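Local atomic coordinates of methionyl-tRNA formyltransferase (Clostridium thermocellum, PDB entry 1ZGH), a protein that probably transfers a formyl group from 10-formyltetrahydrofolate to the amino group of the methionine carried by initiator tRNA. Residues M31-A36 / Y57-I62; S40-N45 / R162-I167; Y80-H85 / E174-R179; N97-V102 / A132-G137; I144-D149 / N169-E174. All blocks are in the same frame, centred on the assembly; numbering follows the deposited sequence.

In the fold
Interactions 1, 3, 4 and 5 all reach the six-stranded mixed sheet, and interactions 2, 3 and 5 share the long helix 156-178. Interactions 1 and 4 join strands through backbone hydrogen bonds, parallel in the first and antiparallel in the second, and both are partly buried. The two buried contacts differ in chemistry: interaction 3 sets leucines against a tyrosine ring, whereas interaction 2 puts a small polar network between two helices. Interaction 5, where the same long helix meets the outermost strand 144-151, lies at the surface and combines salt bridges with packing of F146 and M171. Interactions 3 and 5 are close neighbours, their centres about 8 Å apart, and share E174.

Interaction 1: residues M31-A36 / Y57-I62; sequences MNIIIA and YNTTII
The carbonyl oxygen of T60 receives two groups from the neighbouring strand: the backbone N of I35 at 2.9 Å, and the CA-H of I34, whose CA lies 3.3 Å from T60 O. Similar CA-H...O contacts recur along the parallel ladder, in which five N-H...O bonds tie 31-36 to 57-62; the straightest goes from T60 N to I33 O (175° at the hydrogen). Side chains line up in register on both faces. On the face carrying I33, I35 and Y57, the CD1 of I35 rests 3.8 Å from T59 CG2. A chi1 of 63° sends CG1 and CD1 of I33 toward T59. T59 OG1, 3.8 Å from I33 CD1, is buried here with no polar partner. At the start of the pair, the selenium of M31 approaches the Y57 ring obliquely, 5.3 Å from its centroid, a Met-aromatic contact. On the other face, I62 CD1 reaches I34 CG2 at 3.7 Å. These are the two strands of a beta-alpha-beta unit. Helix 40-52 connects them and packs F49 and A46 on I33 and I35, helix 156-178 adds L176 beside I33 and Y57, and strand 80-83 continues the sheet beyond 31-36.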
# COMPACT_ATOMS: atom_id res chain seq x y z
N MSE A 31 23.52 -4.77 10.78
CA MSE A 31 22.31 -5.61 10.64
C MSE A 31 21.94 -5.74 9.16
O MSE A 31 21.91 -4.75 8.45
CB MSE A 31 21.14 -5.03 11.44
CG MSE A 31 19.87 -5.87 11.40
SE MSE A 31 18.30 -4.87 12.08
CE MSE A 31 18.57 -5.26 13.96
N ASN A 32 21.69 -6.96 8.71
CA ASN A 32 21.30 -7.23 7.33
C ASN A 32 19.78 -7.06 7.22
O ASN A 32 19.04 -7.70 7.95
CB ASN A 32 21.69 -8.65 6.88
CG ASN A 32 23.21 -8.87 6.79
OD1 ASN A 32 23.98 -7.94 6.61
ND2 ASN A 32 23.63 -10.14 6.91
N ILE A 33 19.31 -6.18 6.34
CA ILE A 33 17.88 -6.13 6.03
C ILE A 33 17.59 -6.19 4.53
O ILE A 33 18.45 -5.86 3.69
CB ILE A 33 17.19 -4.87 6.59
CG1 ILE A 33 17.76 -3.61 5.95
CG2 ILE A 33 17.30 -4.79 8.12
CD1 ILE A 33 16.90 -2.38 6.22
N ILE A 34 16.37 -6.60 4.22
CA ILE A 34 15.86 -6.50 2.86
C ILE A 34 14.68 -5.55 2.91
O ILE A 34 13.84 -5.64 3.80
CB ILE A 34 15.41 -7.87 2.31
CG1 ILE A 34 16.62 -8.80 2.13
CG2 ILE A 34 14.66 -7.70 0.97
CD1 ILE A 34 16.23 -10.20 1.83
N ILE A 35 14.65 -4.64 1.95
CA ILE A 35 13.44 -3.88 1.60
C ILE A 35 12.91 -4.37 0.25
O ILE A 35 13.52 -4.14 -0.79
CB ILE A 35 13.70 -2.35 1.54
CG1 ILE A 35 14.37 -1.90 2.84
CG2 ILE A 35 12.35 -1.58 1.32
CD1 ILE A 35 14.62 -0.41 2.94
N ALA A 36 11.75 -5.01 0.29
CA ALA A 36 11.11 -5.48 -0.93
C ALA A 36 9.91 -4.59 -1.21
O ALA A 36 8.97 -4.51 -0.43
CB ALA A 36 10.70 -6.95 -0.77
N TYR A 57 23.09 -0.35 8.70
CA TYR A 57 22.41 -1.46 8.00
C TYR A 57 23.09 -1.81 6.69
O TYR A 57 23.60 -0.93 6.01
CB TYR A 57 20.94 -1.08 7.76
CG TYR A 57 20.23 -0.55 8.99
CD1 TYR A 57 19.61 0.70 8.99
CD2 TYR A 57 20.19 -1.30 10.17
CE1 TYR A 57 18.97 1.19 10.13
CE2 TYR A 57 19.56 -0.82 11.31
CZ TYR A 57 18.95 0.43 11.28
OH TYR A 57 18.33 0.90 12.41
N ASN A 58 23.16 -3.10 6.35
CA ASN A 58 23.42 -3.51 4.96
C ASN A 58 22.05 -3.75 4.39
O ASN A 58 21.40 -4.72 4.77
CB ASN A 58 24.25 -4.78 4.83
CG ASN A 58 24.53 -5.17 3.35
OD1 ASN A 58 24.09 -4.51 2.41
ND2 ASN A 58 25.29 -6.24 3.16
N THR A 59 21.62 -2.85 3.50
CA THR A 59 20.29 -2.85 2.93
C THR A 59 20.33 -3.42 1.51
O THR A 59 21.07 -2.93 0.66
CB THR A 59 19.69 -1.42 2.91
OG1 THR A 59 19.71 -0.87 4.23
CG2 THR A 59 18.27 -1.43 2.43
N THR A 60 19.56 -4.49 1.29
CA THR A 60 19.32 -5.01 -0.06
C THR A 60 17.91 -4.62 -0.50
O THR A 60 16.94 -4.92 0.19
CB THR A 60 19.53 -6.56 -0.07
OG1 THR A 60 20.81 -6.86 0.46
CG2 THR A 60 19.45 -7.16 -1.48
N ILE A 61 17.80 -3.98 -1.66
CA ILE A 61 16.53 -3.55 -2.21
C ILE A 61 16.12 -4.55 -3.29
O ILE A 61 16.90 -4.85 -4.20
CB ILE A 61 16.59 -2.13 -2.78
CG1 ILE A 61 17.07 -1.16 -1.70
CG2 ILE A 61 15.22 -1.66 -3.28
CD1 ILE A 61 17.34 0.23 -2.23
N ILE A 62 14.92 -5.10 -3.14
CA ILE A 62 14.36 -6.05 -4.08
C ILE A 62 13.09 -5.48 -4.66
O ILE A 62 12.22 -5.03 -3.91
CB ILE A 62 14.12 -7.40 -3.40
CG1 ILE A 62 15.48 -8.01 -2.99
CG2 ILE A 62 13.33 -8.31 -4.32
CD1 ILE A 62 15.39 -9.35 -2.26

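Interaction 2: residues S40-N45 / R162-I167; sequences SWNIKN and RASKII
Two hydrogen bonds meet at the hydroxyl of S164, joining it to N42 and N45 one turn apart on the facing helix. S164 OG donates to N42 OD1 at 2.7 Å, reaching the oxygen at a 23° tilt from the carbonyl plane, and accepts from N45 ND2 at 2.9 Å. The second bond lies in the amide plane of N45. With OG turned anti to the backbone N of S164 (chi1 -171°), the hydroxyl extends into the gap between the two asparagines, and its buried oxygen is used as both donor and acceptor. Further polar bonds steady the asparagine amides: N45 OD1 takes K44 NZ from above its carbonyl plane, and N42 ND2 is bonded to the carbonyl of T38. In the alpha/beta fold the two segments belong to helix 40-52 of the beta-alpha-beta unit and to the long helix 156-178. They run almost parallel, at 23° and 9.9 Å between axes, so short side chains suffice to bridge them. Apolar contact is slight by comparison. S164 CB comes up to the edge of the W41 indole, 3.8 Å from CD1, and W41 also touches F160 and M161 further back along the long helix.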
# COMPACT_ATOMS: atom_id res chain seq x y z
N SER A 40 7.42 3.66 -7.84
CA SER A 40 8.56 4.53 -7.97
C SER A 40 8.91 5.25 -6.66
O SER A 40 10.08 5.39 -6.30
CB SER A 40 8.32 5.55 -9.11
OG SER A 40 7.21 6.40 -8.82
N TRP A 41 7.90 5.75 -5.93
CA TRP A 41 8.19 6.56 -4.72
C TRP A 41 8.81 5.68 -3.61
O TRP A 41 9.70 6.11 -2.88
CB TRP A 41 6.94 7.33 -4.24
CG TRP A 41 5.73 6.45 -4.03
CD1 TRP A 41 5.43 5.75 -2.91
CD2 TRP A 41 4.71 6.14 -4.99
NE1 TRP A 41 4.25 5.04 -3.09
CE2 TRP A 41 3.82 5.24 -4.37
CE3 TRP A 41 4.46 6.55 -6.30
CZ2 TRP A 41 2.67 4.78 -5.02
CZ3 TRP A 41 3.36 6.07 -6.94
CH2 TRP A 41 2.47 5.20 -6.31
N ASN A 42 8.35 4.44 -3.50
CA ASN A 42 8.88 3.52 -2.48
C ASN A 42 10.31 3.13 -2.80
O ASN A 42 11.14 3.05 -1.92
CB ASN A 42 8.04 2.24 -2.40
CG ASN A 42 6.67 2.47 -1.76
OD1 ASN A 42 6.57 3.13 -0.74
ND2 ASN A 42 5.63 1.93 -2.38
N ILE A 43 10.58 2.88 -4.08
CA ILE A 43 11.93 2.53 -4.51
C ILE A 43 12.92 3.68 -4.26
O ILE A 43 14.04 3.46 -3.80
CB ILE A 43 11.94 2.10 -5.99
CG1 ILE A 43 11.10 0.83 -6.17
CG2 ILE A 43 13.39 1.88 -6.48
CD1 ILE A 43 10.81 0.51 -7.65
N LYS A 44 12.50 4.88 -4.62
CA LYS A 44 13.29 6.08 -4.36
C LYS A 44 13.58 6.18 -2.87
O LYS A 44 14.69 6.45 -2.49
CB LYS A 44 12.57 7.35 -4.86
CG LYS A 44 13.22 8.70 -4.37
CD LYS A 44 12.43 9.99 -4.80
CE LYS A 44 10.96 10.07 -4.29
NZ LYS A 44 10.77 10.21 -2.80
N ASN A 45 12.55 5.99 -2.04
CA ASN A 45 12.67 6.15 -0.59
C ASN A 45 13.56 5.07 0.03
O ASN A 45 14.29 5.32 1.00
CB ASN A 45 11.27 6.16 0.08
CG ASN A 45 10.52 7.50 -0.10
OD1 ASN A 45 11.12 8.52 -0.42
ND2 ASN A 45 9.21 7.48 0.10
N ARG A 162 2.46 9.86 0.96
CA ARG A 162 2.33 10.29 2.35
C ARG A 162 2.58 9.09 3.31
O ARG A 162 3.33 9.22 4.28
CB ARG A 162 0.92 10.88 2.54
CG ARG A 162 0.59 11.45 3.90
CD ARG A 162 -0.89 11.97 3.92
NE ARG A 162 -1.18 12.90 2.83
CZ ARG A 162 -2.31 12.97 2.13
NH1 ARG A 162 -3.34 12.21 2.44
NH2 ARG A 162 -2.41 13.86 1.13
N ALA A 163 2.01 7.94 2.98
CA ALA A 163 2.20 6.72 3.76
C ALA A 163 3.65 6.26 3.73
O ALA A 163 4.23 5.90 4.77
CB ALA A 163 1.30 5.65 3.23
N SER A 164 4.23 6.28 2.53
CA SER A 164 5.62 5.85 2.31
C SER A 164 6.57 6.68 3.17
O SER A 164 7.49 6.13 3.81
CB SER A 164 5.98 5.95 0.82
OG SER A 164 7.24 5.34 0.57
N LYS A 165 6.33 7.99 3.20
CA LYS A 165 7.13 8.88 4.02
C LYS A 165 7.03 8.52 5.53
O LYS A 165 8.03 8.52 6.22
CB LYS A 165 6.79 10.34 3.74
CG LYS A 165 7.59 11.36 4.50
CD LYS A 165 7.46 12.81 3.88
CE LYS A 165 7.89 13.89 4.82
NZ LYS A 165 8.10 15.22 4.12
N ILE A 166 5.83 8.20 6.01
CA ILE A 166 5.65 7.74 7.39
C ILE A 166 6.39 6.42 7.65
O ILE A 166 7.03 6.25 8.69
CB ILE A 166 4.13 7.62 7.75
CG1 ILE A 166 3.51 9.02 7.77
CG2 ILE A 166 3.92 6.88 9.10
CD1 ILE A 166 1.95 9.10 7.85
N ILE A 167 6.32 5.50 6.69
CA ILE A 167 6.91 4.20 6.84
C ILE A 167 8.44 4.31 6.91
O ILE A 167 9.11 3.73 7.80
CB ILE A 167 6.47 3.27 5.71
CG1 ILE A 167 5.01 2.85 5.94
CG2 ILE A 167 7.35 2.00 5.64
CD1 ILE A 167 4.35 2.15 4.72

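Interaction 3: residues Y80-H85 / E174-R179; sequences YILFPH and ELLTKR
Y80 gives up the largest area to this contact: methyls of L175 and L176 come to the same side of its ring, and R179 meets it at the hydroxyl end. L176 CD2 makes the closest carbon contact, 3.5 Å from Y80 CD2, and L175 CD2 stands 3.9 Å from Y80 CD1. L175 has CG anti to its backbone N (chi1 -176°), whereas in L176 CG is anti to the carbonyl carbon (chi1 -58°), which brings the end of the chain round toward the strand. L175 CD2 also meets L82 CD2 at 3.7 Å, so one methyl serves both strand residues. At the far end of the tyrosine, the OH lies 3.4 Å from R179 CG. This is contact with the aliphatic part of the arginine, whose guanidinium plane is turned 76° from the ring. Here a helix is laid on one face of the sheet of an alpha/beta fold, apolar side chains filling the interface; the axes of strand 80-83 and the 174-178 turn run nearly antiparallel, 11.2 Å apart at closest approach. Around them, strand 31-36 brings M31 against Y80 and I33 against L82, strand 100-104 places V101 on L82 and L175, and F49 of helix 40-52 touches L176.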
# COMPACT_ATOMS: atom_id res chain seq x y z
N TYR A 80 15.40 -8.60 9.21
CA TYR A 80 14.04 -8.19 8.85
C TYR A 80 13.91 -8.12 7.34
O TYR A 80 14.85 -7.69 6.64
CB TYR A 80 13.70 -6.78 9.38
CG TYR A 80 13.61 -6.70 10.89
CD1 TYR A 80 12.38 -6.89 11.54
CD2 TYR A 80 14.73 -6.44 11.66
CE1 TYR A 80 12.29 -6.81 12.92
CE2 TYR A 80 14.65 -6.35 13.05
CZ TYR A 80 13.43 -6.53 13.67
OH TYR A 80 13.34 -6.46 15.04
N ILE A 81 12.75 -8.50 6.84
CA ILE A 81 12.40 -8.24 5.45
C ILE A 81 11.18 -7.30 5.53
O ILE A 81 10.18 -7.65 6.13
CB ILE A 81 12.04 -9.50 4.64
CG1 ILE A 81 13.13 -10.58 4.80
CG2 ILE A 81 11.81 -9.12 3.16
CD1 ILE A 81 12.79 -11.87 4.11
N LEU A 82 11.33 -6.11 4.96
CA LEU A 82 10.38 -5.03 5.09
C LEU A 82 9.66 -4.86 3.76
O LEU A 82 10.31 -4.74 2.74
CB LEU A 82 11.12 -3.72 5.44
CG LEU A 82 12.01 -3.86 6.71
CD1 LEU A 82 12.99 -2.74 6.85
CD2 LEU A 82 11.13 -3.91 7.90
N PHE A 83 8.32 -4.81 3.78
CA PHE A 83 7.52 -4.68 2.56
C PHE A 83 6.68 -3.38 2.59
O PHE A 83 5.55 -3.41 3.06
CB PHE A 83 6.58 -5.89 2.45
CG PHE A 83 7.27 -7.22 2.28
CD1 PHE A 83 7.75 -7.93 3.39
CD2 PHE A 83 7.40 -7.78 1.03
CE1 PHE A 83 8.35 -9.19 3.24
CE2 PHE A 83 8.02 -9.01 0.85
CZ PHE A 83 8.48 -9.73 1.95
N PRO A 84 7.24 -2.22 2.18
CA PRO A 84 6.41 -0.99 2.13
C PRO A 84 5.21 -1.09 1.20
O PRO A 84 4.12 -0.63 1.55
CB PRO A 84 7.38 0.06 1.63
CG PRO A 84 8.72 -0.45 2.05
CD PRO A 84 8.65 -1.93 1.89
N HIS A 85 5.42 -1.72 0.04
CA HIS A 85 4.35 -2.10 -0.85
C HIS A 85 4.77 -3.28 -1.71
O HIS A 85 5.76 -3.24 -2.44
CB HIS A 85 3.95 -0.94 -1.81
CG HIS A 85 2.78 -1.30 -2.67
ND1 HIS A 85 2.93 -1.85 -3.93
CD2 HIS A 85 1.46 -1.37 -2.39
CE1 HIS A 85 1.74 -2.15 -4.42
NE2 HIS A 85 0.83 -1.87 -3.51
N GLU A 174 12.14 3.16 13.85
CA GLU A 174 11.67 2.71 15.16
C GLU A 174 11.72 1.19 15.31
O GLU A 174 12.26 0.65 16.30
CB GLU A 174 10.24 3.19 15.43
CG GLU A 174 9.57 2.47 16.60
CD GLU A 174 9.06 3.42 17.65
OE1 GLU A 174 7.84 3.40 17.94
OE2 GLU A 174 9.89 4.19 18.18
N LEU A 175 11.16 0.50 14.33
CA LEU A 175 11.22 -0.97 14.29
C LEU A 175 12.64 -1.53 14.41
O LEU A 175 12.88 -2.42 15.24
CB LEU A 175 10.60 -1.52 13.00
CG LEU A 175 10.53 -3.05 12.92
CD1 LEU A 175 9.40 -3.57 13.78
CD2 LEU A 175 10.35 -3.51 11.48
N LEU A 176 13.57 -1.04 13.59
CA LEU A 176 14.95 -1.57 13.58
C LEU A 176 15.71 -1.17 14.85
O LEU A 176 16.61 -1.88 15.29
CB LEU A 176 15.72 -1.12 12.32
CG LEU A 176 15.10 -1.51 10.95
CD1 LEU A 176 15.92 -0.98 9.76
CD2 LEU A 176 14.92 -3.02 10.84
N THR A 177 15.33 -0.04 15.46
CA THR A 177 16.01 0.45 16.66
C THR A 177 15.48 -0.16 17.94
O THR A 177 16.26 -0.64 18.78
CB THR A 177 15.95 1.97 16.76
OG1 THR A 177 16.49 2.53 15.57
CG2 THR A 177 16.79 2.45 17.94
N LYS A 178 14.17 -0.13 18.12
CA LYS A 178 13.56 -0.67 19.32
C LYS A 178 13.35 -2.18 19.25
O LYS A 178 13.31 -2.84 20.29
CB LYS A 178 12.24 0.01 19.60
CG LYS A 178 12.37 1.51 19.82
CD LYS A 178 11.01 2.10 20.20
CE LYS A 178 11.14 3.37 21.04
NZ LYS A 178 9.85 3.69 21.77
N ARG A 179 13.21 -2.72 18.04
CA ARG A 179 12.98 -4.15 17.84
C ARG A 179 11.83 -4.66 18.73
O ARG A 179 12.02 -5.58 19.53
CB ARG A 179 14.28 -4.95 18.05
CG ARG A 179 15.37 -4.58 17.03
CD ARG A 179 16.72 -5.21 17.29
NE ARG A 179 16.66 -6.66 17.51
CZ ARG A 179 16.79 -7.27 18.70
NH1 ARG A 179 17.01 -6.58 19.82
NH2 ARG A 179 16.71 -8.60 18.76

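Interaction 4: residues N97-V102 / A132-G137; sequences NFTCVV and AIKVDG
V102 and V135 make the tightest side-chain contact of this antiparallel ladder, which joins strands 100-104 and 127-134 in the mixed sheet of the alpha/beta fold. The two side chains cross at a slant, with V102 CG2 3.5 Å from V135 CG2, and V135 CG2 lies only 3.8 Å from C100 CB, so the valine just past the end of its strand fits against two residues of the other. Three backbone bonds of 2.9 Å secure this part: V102 and I133 form a hydrogen-bonded pair, exchanging N-H...O both ways, and V135 N donates to C100 O. Between these bonds, K134 CA also comes within 3.3 Å of C100 O, so this carbonyl receives two groups. V101 and K134 form the non-hydrogen-bonded pair, and here the packing is looser. V101 CG1 meets A132 CB at 4.2 Å, and F145 of the next strand lies against V101 and K134. At the partly exposed margin, K134 stretches out in an extended chain across T99 at about a right angle, touching it with little more than CE. Back on the tight side, a chi1 of 69° sets I133 CG1 3.7 Å from V102 O.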
# COMPACT_ATOMS: atom_id res chain seq x y z
N ASN A 97 10.69 -18.46 7.77
CA ASN A 97 12.10 -18.55 8.11
C ASN A 97 12.74 -17.21 8.39
O ASN A 97 13.87 -17.18 8.85
CB ASN A 97 12.86 -19.31 7.02
CG ASN A 97 12.44 -20.77 6.92
OD1 ASN A 97 12.68 -21.56 7.83
ND2 ASN A 97 11.79 -21.13 5.82
N PHE A 98 12.05 -16.12 8.10
CA PHE A 98 12.57 -14.77 8.29
C PHE A 98 11.42 -13.89 8.79
O PHE A 98 10.25 -14.16 8.48
CB PHE A 98 13.15 -14.21 6.97
CG PHE A 98 14.24 -15.08 6.40
CD1 PHE A 98 13.94 -16.00 5.40
CD2 PHE A 98 15.54 -15.02 6.90
CE1 PHE A 98 14.94 -16.84 4.89
CE2 PHE A 98 16.55 -15.86 6.40
CZ PHE A 98 16.25 -16.78 5.40
N THR A 99 11.75 -12.85 9.55
CA THR A 99 10.76 -11.94 10.07
C THR A 99 10.36 -10.99 8.97
O THR A 99 11.11 -10.08 8.58
CB THR A 99 11.25 -11.17 11.30
OG1 THR A 99 11.71 -12.10 12.27
CG2 THR A 99 10.13 -10.37 11.92
N CYS A 100 9.16 -11.21 8.45
CA CYS A 100 8.64 -10.42 7.36
C CYS A 100 7.67 -9.41 7.93
O CYS A 100 6.77 -9.79 8.66
CB CYS A 100 7.97 -11.32 6.33
SG CYS A 100 9.10 -12.35 5.40
N VAL A 101 7.87 -8.14 7.55
CA VAL A 101 7.07 -7.02 8.04
C VAL A 101 6.30 -6.34 6.89
O VAL A 101 6.89 -5.74 6.01
CB VAL A 101 7.95 -5.97 8.74
CG1 VAL A 101 7.10 -4.91 9.41
CG2 VAL A 101 8.87 -6.67 9.74
N VAL A 102 4.99 -6.48 6.91
CA VAL A 102 4.11 -5.78 5.97
C VAL A 102 3.52 -4.55 6.65
O VAL A 102 3.27 -4.55 7.84
CB VAL A 102 3.02 -6.76 5.48
CG1 VAL A 102 1.75 -6.03 4.99
CG2 VAL A 102 3.59 -7.62 4.38
N ALA A 132 2.12 -2.00 11.13
CA ALA A 132 3.26 -2.86 10.82
C ALA A 132 2.96 -4.22 11.45
O ALA A 132 2.74 -4.31 12.68
CB ALA A 132 4.54 -2.26 11.35
N ILE A 133 2.91 -5.26 10.62
CA ILE A 133 2.57 -6.62 11.07
C ILE A 133 3.53 -7.68 10.58
O ILE A 133 4.15 -7.54 9.53
CB ILE A 133 1.16 -7.04 10.61
CG1 ILE A 133 1.11 -7.23 9.09
CG2 ILE A 133 0.14 -6.00 11.07
CD1 ILE A 133 -0.23 -7.71 8.57
N LYS A 134 3.65 -8.74 11.37
CA LYS A 134 4.50 -9.87 11.05
C LYS A 134 3.70 -10.83 10.20
O LYS A 134 2.69 -11.38 10.65
CB LYS A 134 4.97 -10.59 12.32
CG LYS A 134 6.09 -11.58 12.05
CD LYS A 134 6.51 -12.33 13.27
CE LYS A 134 7.53 -13.39 12.91
NZ LYS A 134 8.25 -13.86 14.13
N VAL A 135 4.16 -11.06 8.98
CA VAL A 135 3.48 -11.97 8.06
C VAL A 135 3.39 -13.40 8.65
O VAL A 135 4.40 -13.93 9.14
CB VAL A 135 4.24 -11.99 6.73
CG1 VAL A 135 3.62 -12.95 5.74
CG2 VAL A 135 4.30 -10.55 6.17
N ASP A 136 2.20 -13.99 8.62
CA ASP A 136 1.99 -15.34 9.17
C ASP A 136 1.22 -16.26 8.22
O ASP A 136 0.69 -17.29 8.65
CB ASP A 136 1.22 -15.27 10.49
CG ASP A 136 -0.21 -14.71 10.32
OD1 ASP A 136 -0.61 -14.35 9.18
OD2 ASP A 136 -0.92 -14.61 11.33
N GLY A 137 1.10 -15.88 6.95
CA GLY A 137 0.39 -16.74 6.00
C GLY A 137 -1.13 -16.57 5.87
O GLY A 137 -1.70 -16.91 4.82

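Interaction 5: residues I144-D149 / N169-E174; sequences IFFKRD and NDMIPE
F146 turns its ring toward helix 156-178 and meets M171 and E174 there. A chi1 of 59° swings the ring out to the helix, where F146 CZ comes within 3.4 Å of M171 O near the ring plane. The selenomethionine slides past in the opposite direction, its CE methyl 3.8 Å from F146 CE1. E174 takes one face: its OE1 stands over the ring centre, while its CG is 3.6 Å from F146 CZ. K147 points the other way, its NZ paired with D107, and only its backbone comes near M171 CE. R148 then carries the polar part. R148 CG lies 3.6 Å from M171 CG; beyond it the chain bends at chi2 (-70°), which carries the guanidinium back toward F146 and the acids. F146 CD1 lies over one face of the guanidinium, offset toward its rim. The guanidinium edge is shared by two acids. NH2 of R148 forms a salt bridge to E174 OE1 at 2.7 Å, the carboxylate plane turned steeply (76°) from the guanidinium; NE of R148 makes a longer one to D170 OD1 at 3.2 Å, a weak, bent hydrogen bond. NH1 adds a weak bond to K147 O. R148, D170 and E174 thus form a salt-bridge network at the surface, where the outermost strand of the mixed sheet of an alpha/beta fold meets the helix packed across it.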
# COMPACT_ATOMS: atom_id res chain seq x y z
N ILE A 144 0.88 -7.51 15.51
CA ILE A 144 1.09 -6.10 15.17
C ILE A 144 2.27 -5.58 15.98
O ILE A 144 2.27 -5.72 17.20
CB ILE A 144 -0.17 -5.25 15.52
CG1 ILE A 144 -1.38 -5.71 14.69
CG2 ILE A 144 0.11 -3.77 15.26
CD1 ILE A 144 -2.72 -5.23 15.23
N PHE A 145 3.25 -4.99 15.31
CA PHE A 145 4.38 -4.34 15.98
C PHE A 145 3.96 -3.00 16.58
O PHE A 145 4.24 -2.73 17.75
CB PHE A 145 5.53 -4.09 15.00
CG PHE A 145 6.22 -5.33 14.52
CD1 PHE A 145 7.24 -5.91 15.26
CD2 PHE A 145 5.85 -5.92 13.31
CE1 PHE A 145 7.91 -7.07 14.78
CE2 PHE A 145 6.48 -7.06 12.84
CZ PHE A 145 7.52 -7.64 13.58
N PHE A 146 3.31 -2.16 15.76
CA PHE A 146 2.73 -0.86 16.18
C PHE A 146 2.06 -0.15 14.96
O PHE A 146 2.13 -0.63 13.83
CB PHE A 146 3.79 0.06 16.84
CG PHE A 146 4.99 0.38 15.96
CD1 PHE A 146 4.98 1.49 15.12
CD2 PHE A 146 6.12 -0.42 15.98
CE1 PHE A 146 6.07 1.78 14.30
CE2 PHE A 146 7.22 -0.13 15.17
CZ PHE A 146 7.19 0.97 14.33
N LYS A 147 1.40 0.98 15.24
CA LYS A 147 0.58 1.70 14.27
C LYS A 147 0.92 3.18 14.26
O LYS A 147 1.43 3.70 15.26
CB LYS A 147 -0.92 1.58 14.62
CG LYS A 147 -1.44 0.15 14.58
CD LYS A 147 -2.91 0.06 15.00
CE LYS A 147 -3.35 -1.38 15.06
NZ LYS A 147 -4.80 -1.50 15.38
N ARG A 148 0.66 3.84 13.12
CA ARG A 148 0.77 5.29 12.99
C ARG A 148 -0.43 5.84 12.22
O ARG A 148 -0.95 5.14 11.34
CB ARG A 148 2.06 5.68 12.26
CG ARG A 148 3.35 5.34 13.01
CD ARG A 148 3.56 6.21 14.23
NE ARG A 148 4.70 5.74 15.04
CZ ARG A 148 4.63 5.07 16.19
NH1 ARG A 148 3.47 4.76 16.75
NH2 ARG A 148 5.75 4.72 16.81
N ASP A 149 -0.87 7.06 12.54
CA ASP A 149 -1.99 7.69 11.83
C ASP A 149 -1.65 8.09 10.39
O ASP A 149 -0.49 8.42 10.06
CB ASP A 149 -2.46 8.96 12.56
CG ASP A 149 -3.07 8.67 13.93
OD1 ASP A 149 -3.64 7.57 14.15
OD2 ASP A 149 -2.98 9.57 14.80
N ASN A 169 10.41 7.21 7.26
CA ASN A 169 11.03 8.21 8.15
C ASN A 169 10.77 7.92 9.61
O ASN A 169 11.58 8.27 10.45
CB ASN A 169 10.57 9.62 7.80
CG ASN A 169 11.10 10.10 6.43
OD1 ASN A 169 11.86 9.41 5.75
ND2 ASN A 169 10.72 11.31 6.07
N ASP A 170 9.67 7.23 9.92
CA ASP A 170 9.25 7.00 11.31
C ASP A 170 9.22 5.51 11.66
O ASP A 170 9.92 5.08 12.58
CB ASP A 170 7.88 7.66 11.53
CG ASP A 170 7.32 7.43 12.93
OD1 ASP A 170 6.16 7.86 13.16
OD2 ASP A 170 8.01 6.84 13.81
N MSE A 171 8.44 4.72 10.93
CA MSE A 171 8.18 3.35 11.33
C MSE A 171 9.38 2.39 11.21
O MSE A 171 9.68 1.67 12.16
CB MSE A 171 6.95 2.79 10.60
CG MSE A 171 5.71 3.63 10.86
SE MSE A 171 4.13 2.86 10.03
CE MSE A 171 3.61 1.57 11.43
N ILE A 172 10.04 2.37 10.05
CA ILE A 172 11.19 1.53 9.84
C ILE A 172 12.33 1.85 10.84
O ILE A 172 12.78 0.95 11.52
CB ILE A 172 11.64 1.49 8.35
CG1 ILE A 172 10.63 0.64 7.55
CG2 ILE A 172 13.03 0.83 8.20
CD1 ILE A 172 10.87 0.55 6.06
N PRO A 173 12.74 3.12 10.99
CA PRO A 173 13.74 3.44 12.03
C PRO A 173 13.38 2.97 13.45
O PRO A 173 14.25 2.46 14.18
CB PRO A 173 13.84 4.96 11.97
CG PRO A 173 13.47 5.28 10.57
CD PRO A 173 12.36 4.32 10.23
N GLU A 174 12.14 3.16 13.85
CA GLU A 174 11.67 2.71 15.16
C GLU A 174 11.72 1.19 15.31
O GLU A 174 12.26 0.65 16.30
CB GLU A 174 10.24 3.19 15.43
CG GLU A 174 9.57 2.47 16.60
CD GLU A 174 9.06 3.42 17.65
OE1 GLU A 174 7.84 3.40 17.94
OE2 GLU A 174 9.89 4.19 18.18